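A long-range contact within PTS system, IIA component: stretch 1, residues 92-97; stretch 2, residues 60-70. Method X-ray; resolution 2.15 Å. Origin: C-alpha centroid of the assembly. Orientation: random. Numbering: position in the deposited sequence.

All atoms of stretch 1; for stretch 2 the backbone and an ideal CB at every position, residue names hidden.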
# COMPACT_ATOMS: atom_id res chain seq x y z
N ASN A 92 -2.98 -22.76 11.53
CA ASN A 92 -2.45 -23.10 12.84
C ASN A 92 -0.92 -23.20 12.87
O ASN A 92 -0.36 -23.64 13.88
CB ASN A 92 -3.08 -24.40 13.38
CG ASN A 92 -4.58 -24.27 13.66
OD1 ASN A 92 -5.38 -25.15 13.31
ND2 ASN A 92 -4.98 -23.18 14.29
N LEU A 93 -0.25 -22.82 11.77
CA LEU A 93 1.21 -22.76 11.81
C LEU A 93 1.71 -21.48 12.47
O LEU A 93 1.69 -20.39 11.86
CB LEU A 93 1.81 -22.95 10.42
CG LEU A 93 3.34 -23.13 10.33
CD1 LEU A 93 3.87 -24.25 11.24
CD2 LEU A 93 3.74 -23.41 8.90
N ASP A 94 2.12 -21.59 13.73
CA ASP A 94 2.52 -20.43 14.50
C ASP A 94 3.70 -19.64 13.92
O ASP A 94 3.83 -18.44 14.18
CB ASP A 94 2.83 -20.82 15.94
CG ASP A 94 1.59 -21.22 16.74
OD1 ASP A 94 0.44 -20.94 16.31
OD2 ASP A 94 1.78 -21.84 17.80
N SER A 95 4.56 -20.30 13.15
CA SER A 95 5.72 -19.62 12.54
C SER A 95 5.30 -18.68 11.38
O SER A 95 6.14 -17.95 10.85
CB SER A 95 6.72 -20.63 12.03
OG SER A 95 6.08 -21.41 11.04
N VAL A 96 4.03 -18.71 11.00
CA VAL A 96 3.57 -17.85 9.90
C VAL A 96 2.55 -16.86 10.41
O VAL A 96 1.48 -17.24 10.88
CB VAL A 96 2.94 -18.67 8.75
CG1 VAL A 96 2.32 -17.74 7.68
CG2 VAL A 96 3.97 -19.60 8.13
N ASP A 97 2.91 -15.58 10.33
CA ASP A 97 1.96 -14.52 10.65
C ASP A 97 1.35 -13.92 9.40
O ASP A 97 1.97 -13.93 8.34
CB ASP A 97 2.62 -13.43 11.49
CG ASP A 97 2.83 -13.87 12.92
OD1 ASP A 97 1.82 -14.25 13.56
OD2 ASP A 97 4.00 -13.89 13.37
N UNK A 60 5.87 -20.44 -1.98
CA UNK A 60 6.62 -19.24 -1.51
C UNK A 60 6.80 -19.24 0.01
O UNK A 60 7.91 -18.93 0.50
CB UNK A 60 5.90 -17.96 -1.93
N UNK A 61 5.75 -19.57 0.76
CA UNK A 61 5.87 -19.56 2.23
C UNK A 61 6.79 -20.69 2.71
O UNK A 61 7.68 -20.46 3.54
CB UNK A 61 4.49 -19.70 2.88
N UNK A 62 6.59 -21.91 2.18
CA UNK A 62 7.41 -23.08 2.52
C UNK A 62 8.89 -22.81 2.27
O UNK A 62 9.74 -23.07 3.13
CB UNK A 62 6.96 -24.30 1.71
N UNK A 63 9.20 -22.29 1.10
CA UNK A 63 10.59 -22.01 0.75
C UNK A 63 11.25 -20.92 1.60
O UNK A 63 12.44 -20.98 1.90
CB UNK A 63 10.66 -21.61 -0.72
N UNK A 64 10.46 -19.95 2.03
CA UNK A 64 10.96 -18.92 2.91
C UNK A 64 11.24 -19.54 4.27
O UNK A 64 12.20 -19.17 4.93
CB UNK A 64 9.97 -17.76 3.02
N UNK A 65 10.41 -20.50 4.69
CA UNK A 65 10.66 -21.21 5.96
C UNK A 65 11.92 -22.11 5.97
O UNK A 65 12.43 -22.46 7.07
CB UNK A 65 9.44 -22.07 6.29
N UNK A 66 12.44 -22.44 4.79
CA UNK A 66 13.70 -23.19 4.74
C UNK A 66 14.86 -22.33 5.19
O UNK A 66 15.88 -22.88 5.60
CB UNK A 66 13.96 -23.72 3.33
N UNK A 67 14.71 -21.00 5.09
CA UNK A 67 15.78 -20.02 5.32
C UNK A 67 15.52 -19.05 6.45
O UNK A 67 16.37 -18.21 6.75
CB UNK A 67 16.02 -19.22 4.04
N UNK A 68 14.34 -19.12 7.04
CA UNK A 68 13.97 -18.17 8.07
C UNK A 68 13.21 -18.93 9.11
O UNK A 68 12.50 -19.85 8.76
CB UNK A 68 13.15 -17.00 7.52
N UNK A 69 13.34 -18.56 10.37
CA UNK A 69 12.58 -19.22 11.44
C UNK A 69 11.07 -18.93 11.41
O UNK A 69 10.26 -19.80 11.75
CB UNK A 69 13.14 -18.79 12.80
N UNK A 70 10.72 -17.69 11.05
CA UNK A 70 9.33 -17.29 10.89
C UNK A 70 9.11 -16.60 9.55
O UNK A 70 10.08 -16.16 8.90
CB UNK A 70 8.91 -16.37 12.03

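Position 60 has helical backbone angles (-61/-44), and its ideal CB finds nothing of stretch 1 within 5.5 Å, so many side chains would serve. It is Q60, whose amide is hydrogen-bonded elsewhere in the structure.

At position 61, one helical step on, CA-to-CB points toward stretch 1, and the ideal CB lies 5.3 Å from V96 CG2. That methyl offers a carbon surface and no polar partner. The gap leaves room for roughly one further carbon, which favours a compact aliphatic group such as valine or isoleucine. The residue is V61, with chi1 t; its CG1 closes to 3.7 Å from V96 CG2.

Positions 62, 63 and 64 remain helical without a stretch 1 atom within 5.5 Å of the ideal CB. At 62 the bond points away, and 63 and 64 are out of reach, so stretch 1 says little about their identity. They are D62, E63 and L64.

Position 65 again points toward stretch 1, four residues after V61. No atom of stretch 1 lies within 5.5 Å of its ideal CB, so contact requires a longer side chain. Ahead lie the methyls of L93 and V96, with S95 OG nearby; leucine or methionine would suit. The residue is L65 (chi1 m, chi2 t). Its CD1 lies 4.0 Å from L93 CD2 and also 4.0 Å from V96 CG2, while its CD2 is 3.7 Å from S95 OG. The fork thus spans the turn from L93 to V96, which is closed by V96 N donating to L93 O at 3.0 Å.

Positions 66, 67 and 68 are out of reach, leaving the choice to other surroundings; they are D66, S67 and N68.

At position 69 the chain turns a corner. CA-to-CB points sideways, but the backbone makes the contact: the O of 69 is 3.6 Å from S95 CB. The visible geometry leaves the choice wide. It is Q69, and its end leads away.

Position 70 has extended angles (-130/163), and its CA is 4.6 Å from S95 CA. The ideal CB sits 3.4 Å from S95 O, with the carboxylate of D97 farther along. A small polar residue or a long flexible one could fit, and a basic group would be plausible on charge alone. The residue is E70, also acidic. Water 1 lies between the carboxylates, 2.4 Å from D97 OD2, to which it can donate, and 3.3 Å from E70 OE1, a weak bond; with more acceptors in reach than it has protons, it need not serve both at once.

Stretch 2 (60-70) QVDELLDSNQE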
# COMPACT_ATOMS: atom_id res chain seq x y z
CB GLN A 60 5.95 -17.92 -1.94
CG GLN A 60 5.79 -17.72 -3.43
CD GLN A 60 7.08 -17.36 -4.11
OE1 GLN A 60 7.99 -18.19 -4.23
NE2 GLN A 60 7.19 -16.09 -4.58
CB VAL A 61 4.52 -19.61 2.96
CG1 VAL A 61 4.74 -19.74 4.48
CG2 VAL A 61 3.65 -18.38 2.68
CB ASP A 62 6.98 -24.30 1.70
CG ASP A 62 5.63 -24.85 2.11
OD1 ASP A 62 5.14 -24.53 3.22
OD2 ASP A 62 5.04 -25.64 1.33
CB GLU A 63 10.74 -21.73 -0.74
CG GLU A 63 10.61 -23.01 -1.54
CD GLU A 63 10.32 -22.77 -3.01
OE1 GLU A 63 9.55 -23.58 -3.58
OE2 GLU A 63 10.86 -21.80 -3.59
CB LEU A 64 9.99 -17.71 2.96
CG LEU A 64 10.12 -16.71 1.79
CD1 LEU A 64 9.00 -15.65 1.78
CD2 LEU A 64 11.51 -16.02 1.75
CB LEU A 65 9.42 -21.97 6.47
CG LEU A 65 8.22 -21.15 6.99
CD1 LEU A 65 6.94 -22.01 6.97
CD2 LEU A 65 8.48 -20.55 8.38
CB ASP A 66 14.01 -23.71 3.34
CG ASP A 66 13.04 -24.74 2.86
OD1 ASP A 66 12.52 -25.53 3.68
OD2 ASP A 66 12.78 -24.77 1.62
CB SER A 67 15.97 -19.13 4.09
OG SER A 67 16.48 -19.87 3.01
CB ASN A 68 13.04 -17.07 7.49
CG ASN A 68 13.68 -16.27 6.40
OD1 ASN A 68 13.52 -16.58 5.21
ND2 ASN A 68 14.43 -15.26 6.77
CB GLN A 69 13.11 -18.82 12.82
CG GLN A 69 14.50 -19.37 13.15
CD GLN A 69 14.92 -18.92 14.54
OE1 GLN A 69 15.76 -18.04 14.69
NE2 GLN A 69 14.27 -19.47 15.55
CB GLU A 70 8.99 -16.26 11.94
CG GLU A 70 9.11 -16.68 13.36
CD GLU A 70 8.97 -15.47 14.25
OE1 GLU A 70 8.80 -14.33 13.73
OE2 GLU A 70 9.03 -15.66 15.48
O HOH W 1 5.92 -14.76 12.20
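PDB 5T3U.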